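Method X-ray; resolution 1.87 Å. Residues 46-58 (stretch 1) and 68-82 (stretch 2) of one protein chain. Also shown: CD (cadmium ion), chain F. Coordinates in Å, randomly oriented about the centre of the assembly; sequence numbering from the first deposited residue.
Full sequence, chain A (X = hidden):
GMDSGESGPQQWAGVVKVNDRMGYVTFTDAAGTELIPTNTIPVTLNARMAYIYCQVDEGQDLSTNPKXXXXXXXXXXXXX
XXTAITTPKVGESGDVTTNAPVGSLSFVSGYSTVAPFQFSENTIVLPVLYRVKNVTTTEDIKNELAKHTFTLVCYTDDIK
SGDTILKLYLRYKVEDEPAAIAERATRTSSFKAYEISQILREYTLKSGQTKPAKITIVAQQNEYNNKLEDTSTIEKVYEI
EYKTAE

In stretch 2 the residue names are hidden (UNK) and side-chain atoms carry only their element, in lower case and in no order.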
# COMPACT_ATOMS: atom_id res chain seq x y z
N ASN A 46 -0.02 -6.64 -15.03
CA ASN A 46 1.43 -6.49 -14.84
C ASN A 46 1.66 -5.75 -13.50
O ASN A 46 1.70 -4.53 -13.48
CB ASN A 46 2.05 -5.71 -16.00
CG ASN A 46 3.57 -5.86 -16.07
OD1 ASN A 46 4.18 -6.58 -15.29
ND2 ASN A 46 4.18 -5.18 -17.03
N ALA A 47 1.73 -6.48 -12.41
CA ALA A 47 1.93 -5.85 -11.10
C ALA A 47 2.70 -6.86 -10.30
O ALA A 47 2.75 -8.03 -10.66
CB ALA A 47 0.58 -5.53 -10.44
N ARG A 48 3.30 -6.41 -9.22
CA ARG A 48 4.00 -7.30 -8.30
C ARG A 48 3.00 -7.73 -7.25
O ARG A 48 3.01 -8.89 -6.81
CB ARG A 48 5.20 -6.57 -7.69
CG ARG A 48 6.32 -7.52 -7.25
CD ARG A 48 7.43 -6.85 -6.43
NE ARG A 48 6.87 -6.24 -5.24
CZ ARG A 48 6.50 -6.88 -4.12
NH1 ARG A 48 6.64 -8.19 -3.93
NH2 ARG A 48 5.97 -6.16 -3.15
N MSE A 49 2.09 -6.81 -6.87
CA MSE A 49 1.05 -7.10 -5.88
C MSE A 49 -0.34 -6.64 -6.34
O MSE A 49 -0.43 -5.70 -7.07
CB MSE A 49 1.38 -6.36 -4.57
CG MSE A 49 2.66 -6.78 -3.87
SE MSE A 49 2.39 -8.45 -2.85
CE MSE A 49 0.67 -8.39 -1.71
N ALA A 50 -1.43 -7.26 -5.88
CA ALA A 50 -2.77 -6.94 -6.39
C ALA A 50 -3.85 -7.08 -5.34
O ALA A 50 -3.59 -7.65 -4.32
CB ALA A 50 -3.16 -7.91 -7.63
N TYR A 51 -4.98 -6.44 -5.57
CA TYR A 51 -6.22 -6.72 -4.85
C TYR A 51 -7.17 -7.50 -5.79
O TYR A 51 -7.47 -7.07 -6.91
CB TYR A 51 -6.86 -5.40 -4.41
CG TYR A 51 -8.13 -5.57 -3.62
CD1 TYR A 51 -8.08 -5.88 -2.28
CD2 TYR A 51 -9.38 -5.42 -4.23
CE1 TYR A 51 -9.26 -6.04 -1.52
CE2 TYR A 51 -10.56 -5.56 -3.49
CZ TYR A 51 -10.48 -5.86 -2.14
OH TYR A 51 -11.62 -6.03 -1.40
N ILE A 52 -7.64 -8.66 -5.36
CA ILE A 52 -8.57 -9.45 -6.17
C ILE A 52 -9.84 -9.71 -5.41
O ILE A 52 -9.86 -9.64 -4.19
CB ILE A 52 -7.97 -10.79 -6.66
CG1 ILE A 52 -7.63 -11.75 -5.53
CG2 ILE A 52 -6.71 -10.52 -7.57
CD1 ILE A 52 -7.09 -13.11 -6.07
N TYR A 53 -10.88 -10.00 -6.17
CA TYR A 53 -12.17 -10.37 -5.71
C TYR A 53 -12.48 -11.68 -6.44
O TYR A 53 -12.50 -11.74 -7.68
CB TYR A 53 -13.14 -9.22 -6.01
CG TYR A 53 -14.57 -9.55 -5.72
CD1 TYR A 53 -14.90 -10.44 -4.70
CD2 TYR A 53 -15.61 -9.03 -6.49
CE1 TYR A 53 -16.19 -10.77 -4.43
CE2 TYR A 53 -16.94 -9.37 -6.23
CZ TYR A 53 -17.20 -10.25 -5.20
OH TYR A 53 -18.48 -10.63 -4.90
N CYS A 54 -12.69 -12.74 -5.70
CA CYS A 54 -12.75 -14.03 -6.31
C CYS A 54 -13.72 -15.01 -5.65
O CYS A 54 -14.27 -14.77 -4.55
CB CYS A 54 -11.34 -14.64 -6.38
SG CYS A 54 -10.67 -15.24 -4.79
N GLN A 55 -13.96 -16.11 -6.36
CA GLN A 55 -14.63 -17.25 -5.74
C GLN A 55 -13.87 -18.55 -6.00
O GLN A 55 -13.15 -18.70 -6.99
CB GLN A 55 -16.13 -17.30 -6.12
CG GLN A 55 -16.52 -17.88 -7.44
CD GLN A 55 -18.03 -17.90 -7.64
OE1 GLN A 55 -18.78 -17.25 -6.90
NE2 GLN A 55 -18.48 -18.65 -8.62
N VAL A 56 -14.00 -19.49 -5.05
CA VAL A 56 -13.34 -20.78 -5.15
C VAL A 56 -14.20 -21.66 -6.05
O VAL A 56 -15.43 -21.70 -5.90
CB VAL A 56 -13.16 -21.44 -3.75
CG1 VAL A 56 -12.59 -22.83 -3.89
CG2 VAL A 56 -12.27 -20.57 -2.86
N ASP A 57 -13.57 -22.33 -7.01
CA ASP A 57 -14.29 -23.20 -7.92
C ASP A 57 -14.70 -24.48 -7.19
O ASP A 57 -14.02 -24.90 -6.26
CB ASP A 57 -13.43 -23.56 -9.14
CG ASP A 57 -13.13 -22.37 -10.02
OD1 ASP A 57 -13.78 -21.32 -9.84
OD2 ASP A 57 -12.24 -22.49 -10.89
N GLU A 58 -15.81 -25.07 -7.62
CA GLU A 58 -16.35 -26.28 -7.01
C GLU A 58 -15.49 -27.51 -7.39
O GLU A 58 -14.99 -27.57 -8.52
CB GLU A 58 -17.81 -26.46 -7.45
CG GLU A 58 -18.77 -25.29 -7.09
CD GLU A 58 -19.32 -25.37 -5.66
OE1 GLU A 58 -18.53 -25.29 -4.70
OE2 GLU A 58 -20.56 -25.51 -5.49
N UNK A 68 -2.52 -25.35 -3.63
CA UNK A 68 -3.05 -24.56 -4.74
C UNK A 68 -4.54 -24.71 -4.81
O UNK A 68 -5.05 -25.79 -4.62
c UNK A 68 -2.49 -25.07 -6.07
o UNK A 68 -1.13 -24.77 -6.17
N UNK A 69 -5.24 -23.63 -5.11
CA UNK A 69 -6.68 -23.62 -5.20
C UNK A 69 -7.04 -22.97 -6.53
O UNK A 69 -6.48 -21.93 -6.89
c UNK A 69 -8.81 -22.66 -4.16
c UNK A 69 -7.52 -22.78 -1.42
c UNK A 69 -7.03 -23.54 -2.67
c UNK A 69 -7.30 -22.82 -4.00
N UNK A 70 -7.97 -23.58 -7.26
CA UNK A 70 -8.45 -22.99 -8.51
C UNK A 70 -9.52 -21.95 -8.20
O UNK A 70 -10.44 -22.23 -7.42
c UNK A 70 -7.58 -25.19 -11.10
c UNK A 70 -7.19 -26.61 -11.51
c UNK A 70 -9.07 -24.06 -9.41
n UNK A 70 -6.46 -26.63 -12.80
c UNK A 70 -8.17 -25.23 -9.71
N UNK A 71 -9.40 -20.76 -8.78
CA UNK A 71 -10.38 -19.70 -8.51
C UNK A 71 -10.97 -19.09 -9.79
O UNK A 71 -10.41 -19.17 -10.86
c UNK A 71 -8.57 -17.90 -8.34
c UNK A 71 -9.78 -18.53 -7.66
c UNK A 71 -9.38 -19.02 -6.26
c UNK A 71 -8.24 -16.48 -7.87
N UNK A 72 -12.12 -18.47 -9.63
CA UNK A 72 -12.71 -17.63 -10.66
C UNK A 72 -12.68 -16.19 -10.15
O UNK A 72 -13.25 -15.88 -9.13
c UNK A 72 -14.90 -17.18 -11.94
o UNK A 72 -14.09 -19.43 -11.50
c UNK A 72 -14.16 -18.12 -10.95
N UNK A 73 -11.98 -15.31 -10.88
CA UNK A 73 -11.99 -13.91 -10.57
C UNK A 73 -13.36 -13.36 -10.89
O UNK A 73 -13.94 -13.68 -11.95
c UNK A 73 -8.44 -13.31 -12.02
c UNK A 73 -10.90 -13.17 -11.37
c UNK A 73 -9.48 -13.59 -10.95
c UNK A 73 -9.09 -12.88 -9.61
N UNK A 74 -13.89 -12.56 -9.97
CA UNK A 74 -15.19 -11.92 -10.12
C UNK A 74 -15.11 -10.42 -10.54
O UNK A 74 -16.13 -9.77 -10.75
c UNK A 74 -15.96 -12.10 -8.81
c UNK A 74 -17.01 -13.63 -7.08
c UNK A 74 -16.36 -13.55 -8.47
c UNK A 74 -17.30 -14.16 -9.52
N UNK A 75 -13.90 -9.88 -10.66
CA UNK A 75 -13.72 -8.50 -11.11
C UNK A 75 -12.36 -8.47 -11.73
O UNK A 75 -11.57 -9.36 -11.48
c UNK A 75 -13.77 -7.53 -9.95
N UNK A 76 -12.09 -7.45 -12.53
CA UNK A 76 -10.75 -7.29 -13.08
C UNK A 76 -9.71 -7.07 -11.96
O UNK A 76 -9.84 -6.14 -11.17
o UNK A 76 -8.69 -7.09 -15.13
o UNK A 76 -9.16 -4.92 -15.26
c UNK A 76 -10.74 -6.16 -14.10
c UNK A 76 -9.42 -6.07 -14.86
N UNK A 77 -8.67 -7.90 -11.90
CA UNK A 77 -7.70 -7.71 -10.81
C UNK A 77 -7.11 -6.30 -10.81
O UNK A 77 -6.94 -5.71 -11.86
c UNK A 77 -8.38 -9.11 -12.68
c UNK A 77 -6.61 -8.76 -11.12
c UNK A 77 -7.26 -9.77 -11.94
N UNK A 78 -6.85 -5.74 -9.65
CA UNK A 78 -6.28 -4.39 -9.58
C UNK A 78 -4.85 -4.38 -9.05
O UNK A 78 -4.58 -4.82 -7.96
c UNK A 78 -7.10 -3.52 -8.65
c UNK A 78 -6.63 -2.02 -8.71
o UNK A 78 -8.45 -3.65 -9.02
N UNK A 79 -3.91 -3.76 -9.75
CA UNK A 79 -2.58 -3.69 -9.22
C UNK A 79 -2.52 -2.65 -8.11
O UNK A 79 -3.17 -1.63 -8.18
N UNK A 80 -1.73 -2.91 -7.07
CA UNK A 80 -1.64 -1.94 -5.97
C UNK A 80 -0.21 -1.57 -5.55
O UNK A 80 0.03 -1.17 -4.42
c UNK A 80 -3.84 -2.77 -4.97
c UNK A 80 -1.63 -3.85 -4.35
c UNK A 80 -2.21 -4.46 -3.02
c UNK A 80 -2.34 -2.58 -4.74
N UNK A 81 0.74 -1.75 -6.46
CA UNK A 81 2.14 -1.43 -6.19
C UNK A 81 2.33 0.05 -5.90
O UNK A 81 1.80 0.90 -6.62
c UNK A 81 3.05 -3.33 -7.62
o UNK A 81 3.11 -3.72 -8.77
o UNK A 81 2.99 -4.12 -6.70
c UNK A 81 3.04 -1.83 -7.37
N UNK A 82 3.13 0.34 -4.88
CA UNK A 82 3.55 1.69 -4.57
C UNK A 82 5.06 1.76 -4.23
O UNK A 82 5.69 0.75 -3.97
c UNK A 82 2.68 2.28 -3.43
CD CD F . -6.78 -6.77 -16.19
O HOH W 1 4.58 -3.99 -4.29
O HOH W 2 -9.85 -6.23 -8.26
O HOH W 3 -10.23 -9.21 -8.97
O HOH W 4 -7.28 -4.55 -16.79
O HOH W 5 -5.65 -5.73 -14.21
O HOH W 6 -4.96 -6.25 -17.09
O HOH W 7 -7.76 -7.09 -18.44

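Position 68 carries one carbon and then one oxygen and lies beyond reach of stretch 1; a carbon ending in a single oxygen is S68.

Position 69 has four carbons, forked at the first, with one arm two carbons long: I69. Its CG2 packs 3.8 Å from V56 CG1.

Position 70 shows four carbons in a row ending in nitrogen, which defines K70. The end of the chain leads away from stretch 1, but its backbone O accepts a hydrogen bond from D57 N at 3.2 Å.

Position 71 repeats the four-carbon pattern forked at the first atom, so it is I71. CD1 lies 3.9 Å from C54 CB and 4.0 Å from I52 CD1.

Position 72 has one carbon bearing an oxygen and a carbon, and the oxygen sits 2.5 Å from D57 OD1. This is T72, whose OG1 donates that short hydrogen bond. Its backbone pairs with Q55 in both directions: Q55 N to T72 O at 2.9 Å, T72 N to Q55 O at 2.8 Å.

Position 73 has four carbons forked at the second, hence L73; CD2 approaches I52 CB to 3.8 Å.

Position 74 has the same fork and is L74. CB lies 4.0 Å from the centroid of the Y53 ring and 18° off its normal, a CH-pi contact over one face, while the backbone N donates to Y53 O at 2.8 Å.

Position 75 has a single side-chain carbon, which makes it A75. The distance from A75 CB to Y53 CD2 is 4.2 Å, at the edge of the same ring.

Position 76 has two carbons, the second carrying two oxygens: D76. It makes no direct contact with stretch 1; OD1 binds cadmium at 2.2 Å.

Position 77 has three carbons closing a ring onto the backbone N, the mark of P77, with CB 4.0 Å from I52 CG2.

Position 78 again has one carbon bearing an oxygen and a carbon: T78. Y51 N donates to T78 O at 2.9 Å, and T78 N to Y51 O at 3.1 Å.

Position 79 has no side-chain atoms and is G79. An ideal CB would fall 3.1 Å from A47 CB, a tight fit.

Position 80 has four carbons forked at the first with one longer arm, I80; CG1 lies 3.9 Å from M49 CB, and N donates to M49 O at 3.1 Å.

Position 81 has two carbons, the second carrying two oxygens: D81. OD2 accepts from R48 N at 2.7 Å and OD1 from M49 N at 2.8 Å.

Position 82 has one carbon, A82, out of reach.

The contact consists of two antiparallel ladders, C54 to V56 against 71 to 73 and A50 to Y51 against 78 to 79, with a register shift of two between them. Backbone hydrogen bonds set the pairing. Apolar packing involving I52, C54, I71 and L73 reinforces it, and the D57–T72 and D81 bonds add side-chain anchors. The interface buries 1060 Å², both sides summed.

Stretch 2 (68-82) SIKITLLADPTGIDA
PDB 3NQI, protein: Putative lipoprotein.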